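Local coordinates for hypothetical protein aq_1494 (Aquifex aeolicus, PDB 2EGR), which is a putative esterase of the 4-hydroxybenzoyl-CoA thioesterase family that probably hydrolyses fatty acyl-CoA thioesters, at residues I4-V9 / V72-L77; P66-D71 / V93-I98; F87-I92 / A103-C108; N24-F29 / L57-E62. All coordinates share one frame; numbering follows the deposited sequence.

Contact 1 of 4, residues I4-V9 / V72-L77; sequences IYRRRV and VFEVHL
The imidazole of His76 carries Ile4 on one face: CG1 of Ile4 lies 3.8 Å from the ring centroid and almost on the ring normal, a CH-pi contact, while CB of Glu74 stands at the edge of the same ring. On the other side of the sheet the Phe73 ring has Arg7 over one face, with Arg7 CB 3.9 Å from its centroid and Arg7 O above the same ring, and CG2 of Val75 at its edge. Phe73 can lean over Arg7 because its CG sits between the backbone N and the carbonyl carbon (chi1 68°). The guanidinium of Arg8 has CG2 of Val72 over one face, 3.3 Å from NH2. Arg6 reaches Glu74 in a salt bridge, though the carboxylate oxygen is less surely placed. The strands are antiparallel, and Tyr5 N to Val75 O (2.8 Å) and Phe73 N to Arg7 O (2.9 Å) belong to two hydrogen-bonded pairs. Beyond the ladder, Tyr5 OH and Arg7 NE both bind Glu31 of helix 22-39, the central helix of the hotdog fold, which this antiparallel sheet wraps with the face bearing Tyr5, Arg7 and Val75; strand 86-95 continues the sheet past 72-77.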
# COMPACT_ATOMS: atom_id res chain seq x y z
N ILE A 4 2.56 22.57 9.65
CA ILE A 4 3.46 21.47 9.95
C ILE A 4 2.65 20.22 10.27
O ILE A 4 1.71 20.24 11.09
CB ILE A 4 4.37 21.83 11.12
CG1 ILE A 4 5.31 22.98 10.73
CG2 ILE A 4 5.22 20.61 11.57
CD1 ILE A 4 6.30 23.35 11.83
N TYR A 5 3.02 19.13 9.61
CA TYR A 5 2.48 17.80 9.93
C TYR A 5 3.62 16.91 10.40
O TYR A 5 4.58 16.71 9.70
CB TYR A 5 1.77 17.23 8.68
CG TYR A 5 1.19 15.85 8.88
CD1 TYR A 5 0.11 15.65 9.74
CD2 TYR A 5 1.70 14.73 8.18
CE1 TYR A 5 -0.44 14.40 9.92
CE2 TYR A 5 1.14 13.47 8.36
CZ TYR A 5 0.08 13.31 9.23
OH TYR A 5 -0.51 12.06 9.43
N ARG A 6 3.54 16.36 11.62
CA ARG A 6 4.65 15.57 12.15
C ARG A 6 4.23 14.12 12.28
O ARG A 6 3.14 13.82 12.78
CB ARG A 6 5.09 16.12 13.51
CG ARG A 6 6.22 15.42 14.16
CD ARG A 6 6.97 16.60 14.89
NE ARG A 6 7.66 16.10 16.02
CZ ARG A 6 8.75 16.60 16.58
NH1 ARG A 6 9.42 17.69 16.14
NH2 ARG A 6 9.17 15.93 17.60
N ARG A 7 5.11 13.23 11.84
CA ARG A 7 4.75 11.88 11.50
C ARG A 7 5.96 10.98 11.78
O ARG A 7 7.11 11.39 11.61
CB ARG A 7 4.37 11.84 9.98
CG ARG A 7 3.97 10.50 9.35
CD ARG A 7 2.84 9.80 10.05
NE ARG A 7 2.06 9.09 9.03
CZ ARG A 7 2.39 7.93 8.49
NH1 ARG A 7 3.47 7.27 8.88
NH2 ARG A 7 1.60 7.42 7.54
N ARG A 8 5.69 9.75 12.22
CA ARG A 8 6.75 8.75 12.35
C ARG A 8 6.62 7.65 11.27
O ARG A 8 5.52 7.22 10.97
CB ARG A 8 6.65 8.13 13.74
CG ARG A 8 7.62 7.08 14.06
CD ARG A 8 7.33 6.57 15.47
NE ARG A 8 7.52 7.65 16.45
CZ ARG A 8 8.64 7.88 17.12
NH1 ARG A 8 9.72 7.15 16.92
NH2 ARG A 8 8.71 8.89 17.98
N VAL A 9 7.77 7.22 10.73
CA VAL A 9 7.80 6.16 9.67
C VAL A 9 7.39 4.82 10.26
O VAL A 9 7.95 4.37 11.26
CB VAL A 9 9.20 6.00 9.04
CG1 VAL A 9 9.20 4.76 8.05
CG2 VAL A 9 9.65 7.30 8.34
N VAL A 72 11.29 10.19 12.85
CA VAL A 72 10.30 11.24 13.00
C VAL A 72 10.62 12.32 11.97
O VAL A 72 11.77 12.75 11.83
CB VAL A 72 10.23 11.80 14.45
CG1 VAL A 72 9.19 12.99 14.53
CG2 VAL A 72 9.85 10.68 15.41
N PHE A 73 9.61 12.71 11.20
CA PHE A 73 9.80 13.67 10.14
C PHE A 73 8.63 14.65 10.16
O PHE A 73 7.63 14.44 10.84
CB PHE A 73 10.01 12.96 8.77
CG PHE A 73 8.79 12.26 8.27
CD1 PHE A 73 7.85 12.94 7.51
CD2 PHE A 73 8.57 10.91 8.61
CE1 PHE A 73 6.70 12.29 7.04
CE2 PHE A 73 7.42 10.27 8.17
CZ PHE A 73 6.48 10.95 7.39
N GLU A 74 8.80 15.77 9.46
CA GLU A 74 7.76 16.78 9.37
C GLU A 74 7.61 17.14 7.92
O GLU A 74 8.59 17.27 7.21
CB GLU A 74 8.13 18.02 10.22
CG GLU A 74 8.29 17.67 11.68
CD GLU A 74 8.53 18.89 12.56
OE1 GLU A 74 9.02 19.90 12.04
OE2 GLU A 74 8.16 18.82 13.75
N VAL A 75 6.35 17.25 7.51
CA VAL A 75 5.95 17.80 6.24
C VAL A 75 5.48 19.25 6.50
O VAL A 75 4.48 19.48 7.22
CB VAL A 75 4.79 16.96 5.68
CG1 VAL A 75 4.33 17.50 4.33
CG2 VAL A 75 5.21 15.46 5.63
N HIS A 76 6.22 20.20 5.96
CA HIS A 76 5.87 21.62 6.04
C HIS A 76 5.21 21.98 4.72
O HIS A 76 5.86 21.92 3.63
CB HIS A 76 7.12 22.47 6.21
CG HIS A 76 7.80 22.33 7.54
ND1 HIS A 76 7.84 21.16 8.27
CD2 HIS A 76 8.51 23.23 8.26
CE1 HIS A 76 8.54 21.35 9.38
NE2 HIS A 76 8.97 22.59 9.39
N LEU A 77 3.93 22.32 4.81
CA LEU A 77 3.05 22.58 3.68
C LEU A 77 2.90 24.08 3.50
O LEU A 77 2.76 24.80 4.49
CB LEU A 77 1.68 21.96 4.00
CG LEU A 77 0.43 21.96 3.12
CD1 LEU A 77 -0.56 20.86 3.54
CD2 LEU A 77 -0.26 23.31 3.19

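Contact 2 of 4, residues P66-D71 / V93-I98; sequences PLFYDD and VFKEDI
In this hotdog-fold protein a type II beta turn, Phe68 to Asp71, in the loop leading into strand 72-82 meets the end of strand 86-95, where a type II' turn from Lys95 to Ile98 connects it to strand 98-111 in a beta hairpin. A salt bridge ties the loop to the strand end: Lys95 NZ lies 2.8 Å from Asp71 OD2. The lysine reaches the aspartate fully extended, its CG anti to the backbone N (chi1 171°) and the chain extended from there to NZ. On its way it slides past Leu67 in the opposite direction, with Lys95 CD 3.9 Å from Leu67 CD2; the other methyl of that leucine, CD1, faces Val93 CG1 at 4.2 Å. Leu67 therefore meets the aliphatic part of the lysine, while the ammonium goes on to Asp71, and Leu67 also rests on Val100 of strand 98-111 and on Tyr25 of helix 22-39.

Asp71 OD2 is gripped twice. The backbone N of Phe68 donates to it at 2.8 Å in a fairly straight bond (162°), and this N and Lys95 NZ come from opposite faces of the carboxylate plane. The same aspartate therefore braces its own turn, which is also closed by the bond from Asp71 N to Phe68 O, and holds the lysine. Such a paired arrangement would be expected to stabilise the negative charge of Asp71. At its tip the lysine crosses the Phe68 side chain at about a right angle, its NZ 3.3 Å from Phe68 CD2, and donates to a water that in turn donates to Pro66 O at 2.8 Å.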
# COMPACT_ATOMS: atom_id res chain seq x y z
N PRO A 66 17.18 9.70 2.27
CA PRO A 66 16.09 8.75 2.59
C PRO A 66 15.49 8.96 3.97
O PRO A 66 16.10 9.60 4.82
CB PRO A 66 16.80 7.40 2.55
CG PRO A 66 18.19 7.72 3.01
CD PRO A 66 18.50 9.05 2.34
N LEU A 67 14.31 8.38 4.18
CA LEU A 67 13.72 8.22 5.50
C LEU A 67 13.77 6.72 5.84
O LEU A 67 13.59 5.86 4.95
CB LEU A 67 12.29 8.74 5.51
CG LEU A 67 12.04 10.27 5.45
CD1 LEU A 67 10.56 10.48 5.26
CD2 LEU A 67 12.53 10.92 6.73
N PHE A 68 14.03 6.42 7.11
CA PHE A 68 14.19 5.07 7.61
C PHE A 68 13.04 4.74 8.53
O PHE A 68 12.36 5.64 9.02
CB PHE A 68 15.51 4.95 8.40
CG PHE A 68 16.73 5.36 7.61
CD1 PHE A 68 17.01 4.78 6.40
CD2 PHE A 68 17.60 6.34 8.11
CE1 PHE A 68 18.16 5.18 5.63
CE2 PHE A 68 18.74 6.73 7.38
CZ PHE A 68 19.02 6.15 6.14
N TYR A 69 12.84 3.45 8.80
CA TYR A 69 11.89 3.00 9.79
C TYR A 69 12.07 3.75 11.10
O TYR A 69 13.19 3.83 11.62
CB TYR A 69 12.01 1.47 10.06
CG TYR A 69 11.19 1.04 11.25
CD1 TYR A 69 9.80 1.30 11.32
CD2 TYR A 69 11.80 0.43 12.36
CE1 TYR A 69 9.05 0.92 12.48
CE2 TYR A 69 11.07 0.05 13.46
CZ TYR A 69 9.70 0.28 13.52
OH TYR A 69 9.02 -0.11 14.65
N ASP A 70 10.94 4.24 11.62
CA ASP A 70 10.82 4.84 12.95
C ASP A 70 11.39 6.25 13.00
O ASP A 70 11.43 6.81 14.10
CB ASP A 70 11.44 3.96 14.05
CG ASP A 70 10.67 4.03 15.37
OD1 ASP A 70 9.47 4.28 15.35
OD2 ASP A 70 11.26 3.81 16.44
N ASP A 71 11.81 6.83 11.86
CA ASP A 71 12.25 8.23 11.80
C ASP A 71 11.07 9.14 12.06
O ASP A 71 9.97 8.90 11.57
CB ASP A 71 12.84 8.64 10.45
CG ASP A 71 14.28 8.20 10.26
OD1 ASP A 71 14.94 7.83 11.24
OD2 ASP A 71 14.76 8.29 9.11
N VAL A 93 9.89 18.11 3.19
CA VAL A 93 9.99 17.07 4.21
C VAL A 93 11.27 17.25 4.98
O VAL A 93 12.37 17.16 4.41
CB VAL A 93 9.90 15.65 3.60
CG1 VAL A 93 10.04 14.59 4.74
CG2 VAL A 93 8.59 15.50 2.82
N PHE A 94 11.14 17.52 6.28
CA PHE A 94 12.29 17.67 7.16
C PHE A 94 12.53 16.49 8.08
O PHE A 94 11.59 15.93 8.65
CB PHE A 94 12.14 18.92 8.05
CG PHE A 94 12.32 20.21 7.30
CD1 PHE A 94 13.60 20.68 7.00
CD2 PHE A 94 11.21 20.93 6.89
CE1 PHE A 94 13.76 21.87 6.29
CE2 PHE A 94 11.37 22.13 6.19
CZ PHE A 94 12.64 22.60 5.90
N LYS A 95 13.80 16.14 8.23
CA LYS A 95 14.22 15.22 9.28
C LYS A 95 15.41 15.84 10.03
O LYS A 95 16.47 16.11 9.46
CB LYS A 95 14.59 13.87 8.65
CG LYS A 95 15.26 12.86 9.56
CD LYS A 95 15.86 11.73 8.69
CE LYS A 95 16.73 10.83 9.51
NZ LYS A 95 17.21 9.57 8.84
N GLU A 96 15.22 16.06 11.33
CA GLU A 96 16.20 16.79 12.13
C GLU A 96 16.44 18.15 11.43
O GLU A 96 15.48 18.84 11.10
CB GLU A 96 17.43 15.93 12.40
CG GLU A 96 17.15 15.03 13.62
CD GLU A 96 17.84 13.69 13.59
OE1 GLU A 96 18.02 13.09 12.51
OE2 GLU A 96 18.17 13.20 14.70
N ASP A 97 17.66 18.59 11.19
CA ASP A 97 17.71 19.95 10.62
C ASP A 97 17.36 19.99 9.11
O ASP A 97 17.20 21.07 8.50
CB ASP A 97 19.06 20.65 10.92
CG ASP A 97 19.03 21.45 12.24
OD1 ASP A 97 20.03 22.16 12.53
OD2 ASP A 97 18.01 21.38 12.99
N ILE A 98 17.17 18.80 8.53
CA ILE A 98 17.53 18.58 7.13
C ILE A 98 16.34 18.35 6.21
O ILE A 98 15.48 17.51 6.49
CB ILE A 98 18.55 17.39 7.00
CG1 ILE A 98 19.73 17.52 8.00
CG2 ILE A 98 19.00 17.20 5.53
CD1 ILE A 98 20.49 18.84 7.96
O HOH W 1 18.34 10.49 6.16

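Contact 3 of 4, residues F87-I92 / A103-C108; sequences FTFSYI and ANTKHC
Strands 87-92 and 103-108 run antiparallel, their axes at 163°, and the hydrogen-bonded pairs Phe87-His107, Phe89-Thr105 and Tyr91-Ala103 alternate with the non-hydrogen-bonded pairs Thr88-Lys106 and Ser90-Asn104. Each hydrogen-bonded pair contributes two bonds, among them His107 N to Phe87 O at 2.8 Å and Tyr91 N to Ala103 O at 2.8 Å. The side chains of these three pairs share one face of the sheet. There CB of His107 lies over the face of the Phe87 ring, 3.8 Å from its centroid, offset toward the rim; the two rings are nearly parallel (19°) but slid apart, so they barely overlap. Phe87 takes this position with CG between its backbone N and carbonyl carbon (chi1 56°).

Farther along, the Tyr91 side chain leans across to the other strand. Its CD2 stands 4.0 Å from Ala103 CB, the backbone of 103-105 borders the ring edge, and its CE2 comes 3.7 Å from Thr105 CG2. At its tip, OH is within hydrogen-bonding distance of Thr105 OG1, although the position of that threonine oxygen is less certain; Arg33 of helix 22-39 also bonds the tyrosine hydroxyl. On the other face, Thr88 OG1 touches the aliphatic start of Lys106, 3.6 Å from CG, and Ser90 OG bonds Glu80 of strand 72-82.

The face with the aromatic residues looks toward helix 22-39: Phe29 stacks on Tyr91, and Arg33 lies against Phe89, Thr105 and His107. The hairpin is part of the curved antiparallel sheet that wraps a long central helix, the hallmark of the hotdog fold.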
# COMPACT_ATOMS: atom_id res chain seq x y z
N PHE A 87 -5.67 25.03 -7.19
CA PHE A 87 -4.70 25.44 -6.18
C PHE A 87 -3.52 24.49 -6.15
O PHE A 87 -3.67 23.32 -6.56
CB PHE A 87 -5.35 25.55 -4.78
CG PHE A 87 -6.03 24.29 -4.31
CD1 PHE A 87 -5.37 23.39 -3.46
CD2 PHE A 87 -7.36 24.02 -4.67
CE1 PHE A 87 -6.04 22.25 -2.99
CE2 PHE A 87 -8.02 22.87 -4.22
CZ PHE A 87 -7.35 21.98 -3.37
N THR A 88 -2.38 25.00 -5.70
CA THR A 88 -1.09 24.29 -5.70
C THR A 88 -0.47 24.37 -4.31
O THR A 88 -0.32 25.47 -3.75
CB THR A 88 -0.09 24.89 -6.76
OG1 THR A 88 -0.69 24.80 -8.05
CG2 THR A 88 1.24 24.15 -6.81
N PHE A 89 -0.14 23.20 -3.74
CA PHE A 89 0.64 23.15 -2.52
C PHE A 89 2.08 22.80 -2.79
O PHE A 89 2.37 22.02 -3.71
CB PHE A 89 0.08 22.10 -1.53
CG PHE A 89 -1.25 22.44 -0.94
CD1 PHE A 89 -1.37 23.46 0.00
CD2 PHE A 89 -2.38 21.70 -1.28
CE1 PHE A 89 -2.63 23.74 0.58
CE2 PHE A 89 -3.63 21.98 -0.71
CZ PHE A 89 -3.76 23.00 0.21
N SER A 90 2.97 23.37 -1.98
CA SER A 90 4.36 22.94 -1.92
C SER A 90 4.62 22.28 -0.58
O SER A 90 3.90 22.52 0.41
CB SER A 90 5.36 24.08 -2.22
OG SER A 90 5.66 24.87 -1.09
N TYR A 91 5.58 21.37 -0.57
CA TYR A 91 5.87 20.57 0.61
C TYR A 91 7.37 20.49 0.73
O TYR A 91 8.09 20.33 -0.29
CB TYR A 91 5.33 19.12 0.51
CG TYR A 91 3.91 18.97 0.07
CD1 TYR A 91 2.89 18.79 0.97
CD2 TYR A 91 3.59 18.99 -1.27
CE1 TYR A 91 1.58 18.63 0.56
CE2 TYR A 91 2.29 18.84 -1.70
CZ TYR A 91 1.29 18.68 -0.80
OH TYR A 91 0.04 18.52 -1.26
N ILE A 92 7.87 20.64 1.96
CA ILE A 92 9.22 20.25 2.29
C ILE A 92 9.20 19.22 3.41
O ILE A 92 8.52 19.40 4.42
CB ILE A 92 10.15 21.46 2.71
CG1 ILE A 92 10.13 22.52 1.61
CG2 ILE A 92 11.57 20.97 2.93
CD1 ILE A 92 10.32 23.96 2.13
N ALA A 103 8.43 18.69 -2.72
CA ALA A 103 7.35 18.30 -3.61
C ALA A 103 6.32 19.40 -3.84
O ALA A 103 6.31 20.44 -3.14
CB ALA A 103 6.64 17.07 -3.04
N ASN A 104 5.42 19.12 -4.77
CA ASN A 104 4.29 19.97 -5.04
C ASN A 104 3.19 19.16 -5.70
O ASN A 104 3.47 18.14 -6.38
CB ASN A 104 4.70 21.20 -5.86
CG ASN A 104 5.27 20.85 -7.24
OD1 ASN A 104 4.51 20.65 -8.18
ND2 ASN A 104 6.59 20.89 -7.37
N THR A 105 1.96 19.62 -5.49
CA THR A 105 0.75 19.03 -6.03
C THR A 105 -0.21 20.14 -6.45
O THR A 105 -0.38 21.15 -5.75
CB THR A 105 0.04 18.11 -5.02
OG1 THR A 105 -0.33 18.86 -3.85
CG2 THR A 105 0.96 16.94 -4.60
N LYS A 106 -0.84 19.93 -7.61
CA LYS A 106 -1.85 20.86 -8.11
C LYS A 106 -3.19 20.15 -8.22
O LYS A 106 -3.27 18.96 -8.63
CB LYS A 106 -1.41 21.45 -9.46
CG LYS A 106 -2.41 22.39 -10.07
CD LYS A 106 -1.96 22.86 -11.44
CE LYS A 106 -2.73 24.10 -11.86
NZ LYS A 106 -2.57 24.34 -13.32
N HIS A 107 -4.23 20.88 -7.84
CA HIS A 107 -5.58 20.34 -7.66
C HIS A 107 -6.65 21.21 -8.30
O HIS A 107 -6.48 22.41 -8.47
CB HIS A 107 -5.92 20.22 -6.16
CG HIS A 107 -4.93 19.42 -5.38
ND1 HIS A 107 -3.76 19.96 -4.89
CD2 HIS A 107 -4.92 18.12 -5.03
CE1 HIS A 107 -3.07 19.02 -4.27
NE2 HIS A 107 -3.75 17.89 -4.35
N CYS A 108 -7.76 20.59 -8.61
CA CYS A 108 -8.94 21.30 -9.03
C CYS A 108 -10.11 20.65 -8.32
O CYS A 108 -9.91 19.74 -7.50
CB CYS A 108 -9.05 21.30 -10.56
SG CYS A 108 -9.42 19.71 -11.31

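Contact 4 of 4, residues N24-F29 / L57-E62; sequences NYFRYF and LNAYCE
Phe26 leaves helix 24-29 with CG anti to the carbonyl carbon (chi1 -59°), and its ring then extends toward strand 57-62. From CB and CG the ring edge leads out through CD1, which comes 4.0 Å from Ala59 CB, to CE1, which approaches the same methyl at 3.8 Å. CZ, at the tip, reaches Cys61 CB at 3.6 Å. Both the alanine and the cysteine carbons approach the ring obliquely, while the backbone carbonyl carbon of Tyr60 sits near the ring plane at its edge.

The helix is the one that the curved antiparallel sheet wraps in the hotdog fold, and its axis crosses this strand at 114°. In the assembly, strand 57-62 pairs antiparallel with a strand of the third subunit, so the sheet continues across that interface, and the Phe26 ring stacks on Phe26 of the third subunit.

Three residues on, Phe29 meets the sulfur of the same cysteine. Cys61 SG, anti to its backbone N (chi1 -165°), lies in the plane of the Phe29 ring at its edge, 3.9 Å from CZ, a sulfur-aromatic contact. Tyr25 O lies over the centre of one face of that ring. The same sulfur approaches the Tyr25 ring obliquely, 5.4 Å from its centroid.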
# COMPACT_ATOMS: atom_id res chain seq x y z
N ASN A 24 5.19 6.35 -1.16
CA ASN A 24 4.53 6.63 0.12
C ASN A 24 4.63 8.11 0.48
O ASN A 24 3.84 8.60 1.28
CB ASN A 24 5.12 5.78 1.26
CG ASN A 24 4.71 4.29 1.15
OD1 ASN A 24 5.46 3.38 1.54
ND2 ASN A 24 3.55 4.07 0.65
N TYR A 25 5.61 8.81 -0.09
CA TYR A 25 5.70 10.27 0.15
C TYR A 25 4.44 10.97 -0.27
O TYR A 25 3.96 11.85 0.44
CB TYR A 25 6.96 10.89 -0.49
CG TYR A 25 8.25 10.53 0.18
CD1 TYR A 25 8.97 11.51 0.90
CD2 TYR A 25 8.79 9.23 0.10
CE1 TYR A 25 10.17 11.20 1.52
CE2 TYR A 25 10.03 8.88 0.73
CZ TYR A 25 10.72 9.91 1.42
OH TYR A 25 11.91 9.64 2.04
N PHE A 26 3.83 10.54 -1.40
CA PHE A 26 2.57 11.12 -1.83
C PHE A 26 1.45 10.88 -0.83
O PHE A 26 0.59 11.72 -0.66
CB PHE A 26 2.21 10.66 -3.24
CG PHE A 26 3.26 11.04 -4.23
CD1 PHE A 26 3.34 12.37 -4.72
CD2 PHE A 26 4.26 10.12 -4.58
CE1 PHE A 26 4.37 12.72 -5.60
CE2 PHE A 26 5.32 10.49 -5.44
CZ PHE A 26 5.36 11.79 -5.95
N ARG A 27 1.50 9.73 -0.16
CA ARG A 27 0.52 9.42 0.90
C ARG A 27 0.69 10.34 2.10
O ARG A 27 -0.31 10.86 2.64
CB ARG A 27 0.61 7.95 1.27
CG ARG A 27 0.28 7.05 0.04
CD ARG A 27 0.44 5.53 0.34
NE ARG A 27 0.02 4.77 -0.87
CZ ARG A 27 -0.41 3.51 -0.85
NH1 ARG A 27 -0.38 2.82 0.30
NH2 ARG A 27 -0.81 2.92 -2.01
N TYR A 28 1.95 10.56 2.49
CA TYR A 28 2.29 11.50 3.55
C TYR A 28 1.79 12.90 3.20
O TYR A 28 1.19 13.55 4.05
CB TYR A 28 3.78 11.57 3.79
CG TYR A 28 4.49 10.32 4.29
CD1 TYR A 28 3.81 9.32 4.97
CD2 TYR A 28 5.85 10.19 4.10
CE1 TYR A 28 4.51 8.19 5.47
CE2 TYR A 28 6.57 9.12 4.57
CZ TYR A 28 5.87 8.11 5.26
OH TYR A 28 6.60 7.04 5.75
N PHE A 29 1.98 13.34 1.95
CA PHE A 29 1.44 14.67 1.54
C PHE A 29 -0.07 14.74 1.65
O PHE A 29 -0.64 15.77 2.02
CB PHE A 29 1.89 15.04 0.11
CG PHE A 29 3.35 14.93 -0.10
CD1 PHE A 29 4.26 15.20 0.93
CD2 PHE A 29 3.86 14.55 -1.35
CE1 PHE A 29 5.62 15.08 0.75
CE2 PHE A 29 5.23 14.43 -1.54
CZ PHE A 29 6.12 14.69 -0.51
N LEU A 57 -4.26 17.04 -10.21
CA LEU A 57 -3.90 17.27 -11.62
C LEU A 57 -2.50 16.78 -11.97
O LEU A 57 -2.29 16.12 -13.02
CB LEU A 57 -4.03 18.77 -11.95
CG LEU A 57 -5.44 19.30 -12.18
CD1 LEU A 57 -5.32 20.83 -12.31
CD2 LEU A 57 -6.16 18.69 -13.41
N ASN A 58 -1.55 17.12 -11.11
CA ASN A 58 -0.18 16.65 -11.21
C ASN A 58 0.51 16.68 -9.86
O ASN A 58 0.03 17.35 -8.91
CB ASN A 58 0.65 17.43 -12.25
CG ASN A 58 0.79 18.90 -11.90
OD1 ASN A 58 1.43 19.27 -10.91
ND2 ASN A 58 0.20 19.76 -12.74
N ALA A 59 1.60 15.93 -9.77
CA ALA A 59 2.40 15.83 -8.55
C ALA A 59 3.86 15.59 -8.90
O ALA A 59 4.17 14.88 -9.89
CB ALA A 59 1.86 14.67 -7.65
N TYR A 60 4.75 16.14 -8.08
CA TYR A 60 6.16 16.09 -8.29
C TYR A 60 6.84 15.89 -6.94
O TYR A 60 6.45 16.52 -5.93
CB TYR A 60 6.66 17.42 -8.90
CG TYR A 60 8.16 17.52 -8.94
CD1 TYR A 60 8.90 16.84 -9.93
CD2 TYR A 60 8.86 18.24 -7.98
CE1 TYR A 60 10.30 16.92 -9.96
CE2 TYR A 60 10.25 18.33 -8.01
CZ TYR A 60 10.95 17.68 -9.01
OH TYR A 60 12.33 17.73 -9.02
N CYS A 61 7.83 15.02 -6.90
CA CYS A 61 8.66 14.88 -5.71
C CYS A 61 10.12 14.71 -6.07
O CYS A 61 10.46 13.96 -7.00
CB CYS A 61 8.20 13.73 -4.78
SG CYS A 61 8.92 13.81 -3.11
N GLU A 62 10.98 15.45 -5.36
CA GLU A 62 12.41 15.30 -5.44
C GLU A 62 12.97 14.77 -4.13
O GLU A 62 12.67 15.29 -3.03
CB GLU A 62 13.15 16.57 -5.93
CG GLU A 62 12.77 17.86 -5.27
CD GLU A 62 13.41 19.08 -5.97
OE1 GLU A 62 13.76 18.97 -7.18
OE2 GLU A 62 13.55 20.14 -5.31

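All four contacts belong to one hotdog domain, whose antiparallel sheet curls round helix 22-39. Strand 72-82 joins contact 1 to strand 86-95, which contact 2 and contact 3 share; strand 98-111 then leads from contact 3 to strand 52-63 in contact 4. Centres lie about 9 Å apart for contacts 1 and 2 and for contacts 3 and 4, but about 21 Å for contacts 2 and 3. Along the chain, contact 4 is nested within the loop closed by contact 1, contacts 1 and 2 cross, and contact 3 follows contacts 1 and 4. Contacts 1 and 2 touch the second subunit; contact 4 carries the sheet on into the third, so two subunits share it.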